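Local coordinates for protein glutaredoxin (Methanosarcina mazei, PDB 3NZN) that probably acts as a small thiol-disulfide oxidoreductase of the thioredoxin superfamily, exchanging a dithiol and a disulfide at a CxxC site, at residues V24-S30 / F49-D55; C32-T38 / F78-I82; L42-V47 / E99-F103. All coordinates share one frame. Residues are numbered along the deposited sequence.

In the fold
The three contacts share a thioredoxin-type fold. Interaction 1 pairs the parallel strands 24-28 and 49-53 in the middle of the sheet. Helix 33-45 links these strands and takes part in both other contacts. Its N-terminal end carries the Cys32-Cys35 disulfide and meets the cis-proline, Pro79, in interaction 2. The centres of interactions 1 and 2 are about 8 Å apart. Strand 77-83 lies beside strand 24-28, and Tyr27 N is 2.8 Å from Thr80 O, a probable hydrogen bond. Interaction 3 joins the C-terminal end of the same helix to the C-terminus of the chain. Its centre is about 16 Å from that of interaction 1 and about 14 Å from that of interaction 2, so it lies away from the disulfide.

Interaction 1: residues V24-S30 / F49-D55; sequences VIMYGLS and FDYVYVD. With SO4 (sulfate ion), chain F.
Met26, Val52 and Ser30 bury the most surface here. Strands 24-28 and 49-53 run parallel, their axes 4.6 Å apart at closest; the angle between their N-to-C directions is 18°. The register pairs Ile25 with Asp50, Met26 with Tyr51, Tyr27 with Val52 and Gly28 with Tyr53. Met26 has chi1 and chi2 t, but chi3 near -6° folds its methyl back. Met26 CE lies 4.0 Å from Tyr51 CB. Its backbone bonds both ways: Met26 N to Asp50 O at 2.8 Å, and Val52 N to Met26 O at 3.0 Å. Asp50 N to Val24 O (2.9 Å), Gly28 N to Val52 O (2.8 Å) and Val54 N to Gly28 O (2.9 Å) continue the ladder. Val52 (chi1 t) lies on the sheet face of Ile25 and Tyr27. Val52 CG2 is 4.0 Å from Ile25 CD1, and Val52 CB is 3.9 Å from Tyr27 CD1. With helix 33-45 between them, the strands form a beta-alpha-beta unit, as in the thioredoxin fold. This helix covers the Met26 face; helix 59-72 packs on Tyr27. Beyond the strands, Ser30 (chi1 p) meets Asp55 (chi1 p) at the start of a 3-10 segment. Ser30 N donates to Asp55 OD1 at 2.8 Å, and Ser30 OG to Asp55 OD2 at 2.6 Å. Ser30 CA also makes a CH-pi contact, 4.0 Å from the Tyr53 ring centroid. The Tyr51 ring (chi1 p) leads away from strand 24-28, and Tyr51 OH donates a hydrogen bond to sulfate O4 at 2.6 Å. Lys10 and His15 also hold this ion, probably from the crystallisation liquor.

Interaction 2: residues C32-T38 / F78-I82; sequences CVWCKKT and FPTTI
The N-terminal turns of helix 33-45 face residues 78-81 of strand 77-83, which is broken by a bulge or short loop. Cys32 is the N-cap residue, and the helix runs from Val33. Within this segment, Cys32 SG and Cys35 SG form a disulfide of 2.3 Å, with Cys32 chi1 t and Cys35 chi1 m. Hydrogen bonds also stay on the helix side. Thr38 OG1 (chi1 m) donates to Trp34 O at 2.8 Å, and Lys36 NZ to Cys32 O at 3.2 Å. Lys36 NZ also bonds Leu29 O.

Van der Waals contact joins the two segments, and Pro79 is its centre. The peptide bond before Pro79 is cis, and Pro79 CA is 5.1 Å from Cys35 CA. Cys35 SG lies 3.6 Å from Pro79 N, 3.7 Å from Pro79 CD and 3.9 Å from Phe78 CB. Cys32 SG is more distant, 4.2 Å from Pro79 CD. One turn on, Thr38 OG1 meets Pro79 CG at 3.5 Å, and Thr38 CG2 lies 3.7 Å from Thr81 OG1. A cis-proline facing a CxxC disulfide at a helix start is the hallmark of thioredoxin-fold active sites, so this is probably the redox centre.

Met26 of strand 24-28 packs against Thr38, Pro79 and Thr81. Helix 59-72 touches Phe78 and Thr80. Phe78 also pairs antiparallel with a strand of the second subunit, which carries the sheet across the interface.

Interaction 3: residues L42-V47 / E99-F103; sequences LTDLGV and ESLGF
Leu45 lies over one face of the Phe103 ring. Leu45 CD2 is 4.0 Å from the Phe103 ring centroid and 6° off the normal, a CH-pi contact. Phe103 CZ also approaches Leu45 O at 3.4 Å and Leu45 CB at 3.9 Å. Val47 (chi1 m) meets the ring edge, with Val47 CG1 3.7 Å from Phe103 CE2. Leu45 and Phe103 both have chi1 m. The CA atoms of Leu45 and Phe103 are 8.5 Å apart. The contact joins the C-terminal ends of helices 33-45 and 94-100. Each helix stops in a Schellman motif, with Gly46 (phi 80°) and Gly102 (phi 96°) at positive phi. These turns redirect the chain, and Val47 and Phe103 follow them. Leu101 (chi1 m, chi2 t) fills the deeper side. Leu101 CD1 is 3.5 Å from Leu42 CD2, 4.0 Å from Leu45 CD1 and 4.2 Å from Val47 CG2. Leu101 also rests on Val24, and Leu42 on Met26, both from strand 24-28.

Interaction 1: residues V24-S30 / F49-D55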
loop_
_atom_site.group_PDB
_atom_site.type_symbol
_atom_site.label_atom_id
_atom_site.label_comp_id
_atom_site.label_asym_id
_atom_site.label_seq_id
_atom_site.Cartn_x
_atom_site.Cartn_y
_atom_site.Cartn_z
ATOM N N VAL A 24 -3.701 -0.642 -23.505
ATOM C CA VAL A 24 -3.566 0.573 -22.749
ATOM C C VAL A 24 -4.151 0.269 -21.348
ATOM O O VAL A 24 -5.298 -0.070 -21.270
ATOM C CB VAL A 24 -4.329 1.735 -23.388
ATOM C CG1 VAL A 24 -4.282 3.053 -22.616
ATOM C CG2 VAL A 24 -3.821 1.985 -24.878
ATOM N N ILE A 25 -3.310 0.434 -20.313
ATOM C CA ILE A 25 -3.754 0.097 -18.944
ATOM C C ILE A 25 -3.326 1.189 -17.964
ATOM O O ILE A 25 -2.242 1.572 -17.928
ATOM C CB ILE A 25 -3.306 -1.306 -18.530
ATOM C CG1 ILE A 25 -3.843 -1.642 -17.120
ATOM C CG2 ILE A 25 -1.884 -1.405 -18.544
ATOM C CD1 ILE A 25 -3.957 -3.100 -16.920
ATOM N N MET A 26 -4.346 1.684 -17.266
ATOM C CA MET A 26 -4.088 2.644 -16.190
ATOM C C MET A 26 -4.182 1.942 -14.807
ATOM O O MET A 26 -5.161 1.402 -14.489
ATOM C CB MET A 26 -5.097 3.814 -16.211
ATOM C CG MET A 26 -4.785 4.925 -15.138
ATOM S SD MET A 26 -6.199 6.019 -14.639
ATOM C CE MET A 26 -7.302 5.368 -15.819
ATOM N N TYR A 27 -3.040 1.945 -14.115
ATOM C CA TYR A 27 -3.022 1.564 -12.687
ATOM C C TYR A 27 -3.278 2.805 -11.836
ATOM O O TYR A 27 -2.627 3.742 -11.929
ATOM C CB TYR A 27 -1.709 0.905 -12.315
ATOM C CG TYR A 27 -1.551 -0.420 -13.013
ATOM C CD1 TYR A 27 -2.033 -1.590 -12.443
ATOM C CD2 TYR A 27 -0.881 -0.523 -14.219
ATOM C CE1 TYR A 27 -1.881 -2.818 -13.086
ATOM C CE2 TYR A 27 -0.741 -1.760 -14.859
ATOM C CZ TYR A 27 -1.231 -2.861 -14.298
ATOM O OH TYR A 27 -1.012 -4.016 -15.021
ATOM N N GLY A 28 -4.304 2.673 -10.986
ATOM C CA GLY A 28 -4.667 3.784 -10.139
ATOM C C GLY A 28 -5.082 3.337 -8.727
ATOM O O GLY A 28 -4.960 2.151 -8.396
ATOM N N LEU A 29 -5.592 4.261 -7.966
ATOM C CA LEU A 29 -6.208 3.985 -6.670
ATOM C C LEU A 29 -7.658 4.464 -6.739
ATOM O O LEU A 29 -7.940 5.453 -7.412
ATOM C CB LEU A 29 -5.476 4.748 -5.551
ATOM C CG LEU A 29 -3.990 4.491 -5.399
ATOM C CD1 LEU A 29 -3.323 5.343 -4.349
ATOM C CD2 LEU A 29 -3.622 3.022 -5.219
ATOM N N SER A 30 -8.552 3.817 -6.022
ATOM C CA SER A 30 -9.916 4.166 -6.017
ATOM C C SER A 30 -10.238 5.578 -5.485
ATOM O O SER A 30 -11.206 6.185 -5.816
ATOM C CB SER A 30 -10.742 3.097 -5.365
ATOM O OG SER A 30 -10.495 3.108 -3.951
ATOM N N PHE A 49 -9.322 0.925 -23.338
ATOM C CA PHE A 49 -8.338 0.897 -22.232
ATOM C C PHE A 49 -8.940 0.066 -21.090
ATOM O O PHE A 49 -10.084 -0.083 -20.967
ATOM C CB PHE A 49 -7.997 2.313 -21.732
ATOM C CG PHE A 49 -9.081 3.008 -21.024
ATOM C CD1 PHE A 49 -9.032 3.102 -19.588
ATOM C CD2 PHE A 49 -10.136 3.622 -21.614
ATOM C CE1 PHE A 49 -9.990 3.770 -18.903
ATOM C CE2 PHE A 49 -11.103 4.284 -20.967
ATOM C CZ PHE A 49 -11.050 4.369 -19.544
ATOM N N ASP A 50 -7.961 -0.410 -20.307
ATOM C CA ASP A 50 -8.282 -1.034 -19.016
ATOM C C ASP A 50 -7.795 -0.111 -17.907
ATOM O O ASP A 50 -6.868 0.588 -18.013
ATOM C CB ASP A 50 -7.531 -2.346 -18.922
ATOM C CG ASP A 50 -7.914 -3.332 -19.935
ATOM O OD1 ASP A 50 -8.914 -3.190 -20.611
ATOM O OD2 ASP A 50 -7.146 -4.261 -20.053
ATOM N N TYR A 51 -8.457 -0.323 -16.738
ATOM C CA TYR A 51 -7.994 0.343 -15.490
ATOM C C TYR A 51 -8.125 -0.682 -14.324
ATOM O O TYR A 51 -8.907 -1.581 -14.362
ATOM C CB TYR A 51 -8.668 1.629 -15.241
ATOM C CG TYR A 51 -10.111 1.571 -14.975
ATOM C CD1 TYR A 51 -10.571 1.493 -13.659
ATOM C CD2 TYR A 51 -11.048 1.442 -15.998
ATOM C CE1 TYR A 51 -11.887 1.407 -13.395
ATOM C CE2 TYR A 51 -12.400 1.358 -15.727
ATOM C CZ TYR A 51 -12.795 1.331 -14.409
ATOM O OH TYR A 51 -14.107 1.227 -14.087
ATOM N N VAL A 52 -7.213 -0.425 -13.377
ATOM C CA VAL A 52 -7.110 -1.294 -12.144
ATOM C C VAL A 52 -6.948 -0.345 -10.990
ATOM O O VAL A 52 -6.147 0.549 -10.975
ATOM C CB VAL A 52 -5.850 -2.165 -12.267
ATOM C CG1 VAL A 52 -5.639 -3.016 -10.987
ATOM C CG2 VAL A 52 -5.968 -3.093 -13.502
ATOM N N TYR A 53 -7.785 -0.651 -9.913
ATOM C CA TYR A 53 -7.635 0.063 -8.666
ATOM C C TYR A 53 -6.810 -0.801 -7.691
ATOM O O TYR A 53 -7.360 -1.831 -7.156
ATOM C CB TYR A 53 -8.993 0.376 -8.064
ATOM C CG TYR A 53 -9.788 1.401 -8.850
ATOM C CD1 TYR A 53 -9.176 2.512 -9.422
ATOM C CD2 TYR A 53 -11.135 1.272 -9.011
ATOM C CE1 TYR A 53 -9.917 3.434 -10.138
ATOM C CE2 TYR A 53 -11.896 2.216 -9.754
ATOM C CZ TYR A 53 -11.258 3.259 -10.298
ATOM O OH TYR A 53 -11.993 4.171 -11.064
ATOM N N VAL A 54 -5.588 -0.539 -7.584
ATOM C CA VAL A 54 -4.642 -1.429 -6.923
ATOM C C VAL A 54 -5.054 -1.538 -5.366
ATOM O O VAL A 54 -4.869 -2.683 -4.843
ATOM C CB VAL A 54 -3.226 -0.931 -7.038
ATOM C CG1 VAL A 54 -2.252 -1.727 -6.249
ATOM C CG2 VAL A 54 -2.742 -0.979 -8.546
ATOM N N ASP A 55 -5.583 -0.526 -4.825
ATOM C CA ASP A 55 -5.967 -0.608 -3.407
ATOM C C ASP A 55 -7.167 -1.455 -3.215
ATOM O O ASP A 55 -7.470 -1.787 -2.035
ATOM C CB ASP A 55 -6.281 0.748 -2.899
ATOM C CG ASP A 55 -7.422 1.407 -3.618
ATOM O OD1 ASP A 55 -7.412 1.508 -4.872
ATOM O OD2 ASP A 55 -8.307 1.982 -3.010
HETATM S S SO4 F . -17.075 0.888 -15.832
HETATM O O1 SO4 F . -17.538 -0.380 -16.508
HETATM O O2 SO4 F . -17.738 2.026 -16.473
HETATM O O3 SO4 F . -17.394 0.874 -14.478
HETATM O O4 SO4 F . -15.614 0.890 -16.169
#

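Interaction 2: residues C32-T38 / F78-I82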
loop_
_atom_site.group_PDB
_atom_site.type_symbol
_atom_site.label_atom_id
_atom_site.label_comp_id
_atom_site.label_asym_id
_atom_site.label_seq_id
_atom_site.Cartn_x
_atom_site.Cartn_y
_atom_site.Cartn_z
ATOM N N CYS A 32 -8.245 8.682 -5.710
ATOM C CA CYS A 32 -7.120 9.366 -6.325
ATOM C C CYS A 32 -7.753 10.260 -7.416
ATOM O O CYS A 32 -8.175 9.816 -8.467
ATOM C CB CYS A 32 -6.142 8.392 -6.946
ATOM S SG CYS A 32 -4.910 8.942 -8.082
ATOM N N VAL A 33 -7.817 11.541 -7.121
ATOM C CA VAL A 33 -8.408 12.552 -8.038
ATOM C C VAL A 33 -7.742 12.572 -9.367
ATOM O O VAL A 33 -8.417 12.709 -10.386
ATOM C CB VAL A 33 -8.312 13.954 -7.321
ATOM C CG1 VAL A 33 -8.499 15.072 -8.257
ATOM C CG2 VAL A 33 -9.271 14.029 -6.138
ATOM N N TRP A 34 -6.437 12.460 -9.419
ATOM C CA TRP A 34 -5.754 12.488 -10.674
ATOM C C TRP A 34 -5.913 11.231 -11.488
ATOM O O TRP A 34 -5.849 11.260 -12.717
ATOM C CB TRP A 34 -4.338 12.934 -10.517
ATOM C CG TRP A 34 -4.203 14.316 -9.971
ATOM C CD1 TRP A 34 -3.872 14.664 -8.709
ATOM C CD2 TRP A 34 -4.330 15.518 -10.737
ATOM N NE1 TRP A 34 -3.795 16.030 -8.616
ATOM C CE2 TRP A 34 -4.105 16.567 -9.837
ATOM C CE3 TRP A 34 -4.701 15.814 -12.061
ATOM C CZ2 TRP A 34 -4.150 17.880 -10.235
ATOM C CZ3 TRP A 34 -4.694 17.136 -12.450
ATOM C CH2 TRP A 34 -4.424 18.139 -11.554
ATOM N N CYS A 35 -6.109 10.112 -10.792
ATOM C CA CYS A 35 -6.438 8.866 -11.456
ATOM C C CYS A 35 -7.778 9.018 -12.114
ATOM O O CYS A 35 -7.974 8.621 -13.282
ATOM C CB CYS A 35 -6.450 7.703 -10.521
ATOM S SG CYS A 35 -4.914 7.313 -9.696
ATOM N N LYS A 36 -8.749 9.624 -11.436
ATOM C CA LYS A 36 -10.071 9.785 -12.025
ATOM C C LYS A 36 -10.020 10.733 -13.238
ATOM O O LYS A 36 -10.681 10.505 -14.246
ATOM C CB LYS A 36 -11.015 10.301 -10.971
ATOM C CG LYS A 36 -11.480 9.417 -9.876
ATOM C CD LYS A 36 -11.756 7.876 -10.180
ATOM C CE LYS A 36 -11.243 6.994 -8.990
ATOM N NZ LYS A 36 -9.725 7.034 -8.931
ATOM N N LYS A 37 -9.190 11.754 -13.151
ATOM C CA LYS A 37 -9.059 12.667 -14.262
ATOM C C LYS A 37 -8.410 11.957 -15.454
ATOM O O LYS A 37 -8.761 12.230 -16.622
ATOM C CB LYS A 37 -8.157 13.842 -13.911
ATOM C CG LYS A 37 -8.687 14.906 -13.041
ATOM C CD LYS A 37 -8.379 16.323 -13.567
ATOM C CE LYS A 37 -9.188 17.449 -12.770
ATOM N NZ LYS A 37 -10.566 17.905 -13.395
ATOM N N THR A 38 -7.450 11.080 -15.241
ATOM C CA THR A 38 -6.877 10.264 -16.290
ATOM C C THR A 38 -7.851 9.319 -16.894
ATOM O O THR A 38 -7.927 9.232 -18.171
ATOM C CB THR A 38 -5.672 9.481 -15.706
ATOM O OG1 THR A 38 -4.725 10.422 -15.143
ATOM C CG2 THR A 38 -4.984 8.658 -16.800
ATOM N N PHE A 78 0.785 6.712 -8.627
ATOM C CA PHE A 78 -0.498 6.543 -9.321
ATOM C C PHE A 78 -1.058 7.901 -9.728
ATOM O O PHE A 78 -1.039 8.848 -8.945
ATOM C CB PHE A 78 -1.512 5.858 -8.385
ATOM C CG PHE A 78 -0.997 4.527 -7.955
ATOM C CD1 PHE A 78 -1.130 3.407 -8.764
ATOM C CD2 PHE A 78 -0.244 4.342 -6.767
ATOM C CE1 PHE A 78 -0.597 2.217 -8.423
ATOM C CE2 PHE A 78 0.292 3.117 -6.452
ATOM C CZ PHE A 78 0.145 2.099 -7.247
ATOM N N PRO A 79 -1.611 8.030 -10.958
ATOM C CA PRO A 79 -1.731 6.953 -11.882
ATOM C C PRO A 79 -0.440 6.605 -12.609
ATOM O O PRO A 79 0.412 7.454 -12.798
ATOM C CB PRO A 79 -2.715 7.533 -12.931
ATOM C CG PRO A 79 -2.529 9.025 -12.835
ATOM C CD PRO A 79 -2.255 9.255 -11.345
ATOM N N THR A 80 -0.316 5.351 -13.028
ATOM C CA THR A 80 0.692 4.927 -14.004
ATOM C C THR A 80 -0.114 4.288 -15.152
ATOM O O THR A 80 -0.817 3.320 -15.010
ATOM C CB THR A 80 1.663 3.932 -13.442
ATOM O OG1 THR A 80 2.421 4.532 -12.384
ATOM C CG2 THR A 80 2.615 3.459 -14.410
ATOM N N THR A 81 0.069 4.929 -16.356
ATOM C CA THR A 81 -0.612 4.469 -17.559
ATOM C C THR A 81 0.417 3.870 -18.482
ATOM O O THR A 81 1.404 4.558 -18.796
ATOM C CB THR A 81 -1.346 5.689 -18.234
ATOM O OG1 THR A 81 -2.286 6.209 -17.322
ATOM C CG2 THR A 81 -2.102 5.126 -19.468
ATOM N N ILE A 82 0.229 2.644 -18.852
ATOM C CA ILE A 82 1.206 1.886 -19.661
ATOM C C ILE A 82 0.565 1.650 -21.022
ATOM O O ILE A 82 -0.471 1.036 -21.160
ATOM C CB ILE A 82 1.639 0.574 -18.978
ATOM C CG1 ILE A 82 2.164 0.850 -17.551
ATOM C CG2 ILE A 82 2.737 -0.070 -19.838
ATOM C CD1 ILE A 82 2.194 -0.399 -16.637
#

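Interaction 3: residues L42-V47 / E99-F103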
loop_
_atom_site.group_PDB
_atom_site.type_symbol
_atom_site.label_atom_id
_atom_site.label_comp_id
_atom_site.label_asym_id
_atom_site.label_seq_id
_atom_site.Cartn_x
_atom_site.Cartn_y
_atom_site.Cartn_z
ATOM N N LEU A 42 -9.071 9.277 -20.913
ATOM C CA LEU A 42 -9.120 8.102 -21.739
ATOM C C LEU A 42 -10.527 7.856 -22.257
ATOM O O LEU A 42 -10.673 7.526 -23.456
ATOM C CB LEU A 42 -8.559 6.908 -20.975
ATOM C CG LEU A 42 -7.109 7.005 -20.573
ATOM C CD1 LEU A 42 -6.644 5.884 -19.605
ATOM C CD2 LEU A 42 -6.112 6.986 -21.753
ATOM N N THR A 43 -11.525 8.079 -21.428
ATOM C CA THR A 43 -12.890 7.921 -21.842
ATOM C C THR A 43 -13.208 8.969 -22.971
ATOM O O THR A 43 -13.809 8.658 -23.979
ATOM C CB THR A 43 -13.801 8.136 -20.642
ATOM O OG1 THR A 43 -13.515 7.124 -19.659
ATOM C CG2 THR A 43 -15.229 8.098 -20.967
ATOM N N ASP A 44 -12.795 10.200 -22.744
ATOM C CA ASP A 44 -13.144 11.279 -23.670
ATOM C C ASP A 44 -12.414 11.166 -24.975
ATOM O O ASP A 44 -12.905 11.736 -25.986
ATOM C CB ASP A 44 -12.776 12.643 -22.991
ATOM C CG ASP A 44 -13.727 13.028 -21.842
ATOM O OD1 ASP A 44 -14.759 12.303 -21.682
ATOM O OD2 ASP A 44 -13.434 14.020 -21.170
ATOM N N LEU A 45 -11.286 10.467 -25.050
ATOM C CA LEU A 45 -10.543 10.200 -26.315
ATOM C C LEU A 45 -11.182 9.086 -27.066
ATOM O O LEU A 45 -10.874 8.862 -28.246
ATOM C CB LEU A 45 -9.085 9.965 -26.047
ATOM C CG LEU A 45 -8.281 11.065 -25.497
ATOM C CD1 LEU A 45 -6.851 10.633 -25.126
ATOM C CD2 LEU A 45 -8.157 12.245 -26.447
ATOM N N GLY A 46 -12.055 8.264 -26.419
ATOM C CA GLY A 46 -12.755 7.183 -27.179
ATOM C C GLY A 46 -11.932 5.948 -27.413
ATOM O O GLY A 46 -12.322 5.123 -28.216
ATOM N N VAL A 47 -10.782 5.846 -26.734
ATOM C CA VAL A 47 -9.854 4.713 -26.930
ATOM C C VAL A 47 -10.271 3.477 -26.040
ATOM O O VAL A 47 -10.861 3.675 -24.976
ATOM C CB VAL A 47 -8.441 5.096 -26.702
ATOM C CG1 VAL A 47 -7.985 6.227 -27.625
ATOM C CG2 VAL A 47 -8.108 5.452 -25.222
ATOM N N GLU A 99 -1.038 12.531 -27.009
ATOM C CA GLU A 99 -0.087 12.373 -28.123
ATOM C C GLU A 99 0.361 10.938 -28.242
ATOM O O GLU A 99 0.474 10.352 -29.312
ATOM C CB GLU A 99 1.057 13.300 -27.976
ATOM C CG GLU A 99 0.717 14.756 -28.194
ATOM C CD GLU A 99 1.817 15.717 -28.298
ATOM O OE1 GLU A 99 2.928 15.390 -27.926
ATOM O OE2 GLU A 99 1.548 16.864 -28.801
ATOM N N SER A 100 0.653 10.289 -27.078
ATOM C CA SER A 100 1.120 8.939 -27.125
ATOM C C SER A 100 0.107 8.022 -27.698
ATOM O O SER A 100 0.483 7.042 -28.351
ATOM C CB SER A 100 1.456 8.457 -25.671
ATOM O OG SER A 100 2.554 9.149 -25.146
ATOM N N LEU A 101 -1.173 8.319 -27.539
ATOM C CA LEU A 101 -2.253 7.530 -28.055
ATOM C C LEU A 101 -2.668 7.857 -29.543
ATOM O O LEU A 101 -3.590 7.262 -30.041
ATOM C CB LEU A 101 -3.451 7.675 -27.163
ATOM C CG LEU A 101 -3.297 6.989 -25.798
ATOM C CD1 LEU A 101 -4.453 7.444 -24.837
ATOM C CD2 LEU A 101 -3.326 5.477 -25.963
ATOM N N GLY A 102 -1.915 8.768 -30.132
ATOM C CA GLY A 102 -2.109 9.038 -31.573
ATOM C C GLY A 102 -2.999 10.186 -31.872
ATOM O O GLY A 102 -3.469 10.266 -33.052
ATOM N N PHE A 103 -3.206 11.101 -30.972
ATOM C CA PHE A 103 -3.965 12.321 -31.195
ATOM C C PHE A 103 -3.078 13.523 -31.383
ATOM O O PHE A 103 -2.118 13.719 -30.678
ATOM C CB PHE A 103 -4.963 12.552 -30.107
ATOM C CG PHE A 103 -5.994 11.487 -29.980
ATOM C CD1 PHE A 103 -7.217 11.527 -30.651
ATOM C CD2 PHE A 103 -5.697 10.349 -29.180
ATOM C CE1 PHE A 103 -8.156 10.538 -30.506
ATOM C CE2 PHE A 103 -6.643 9.338 -29.087
ATOM C CZ PHE A 103 -7.878 9.426 -29.746
#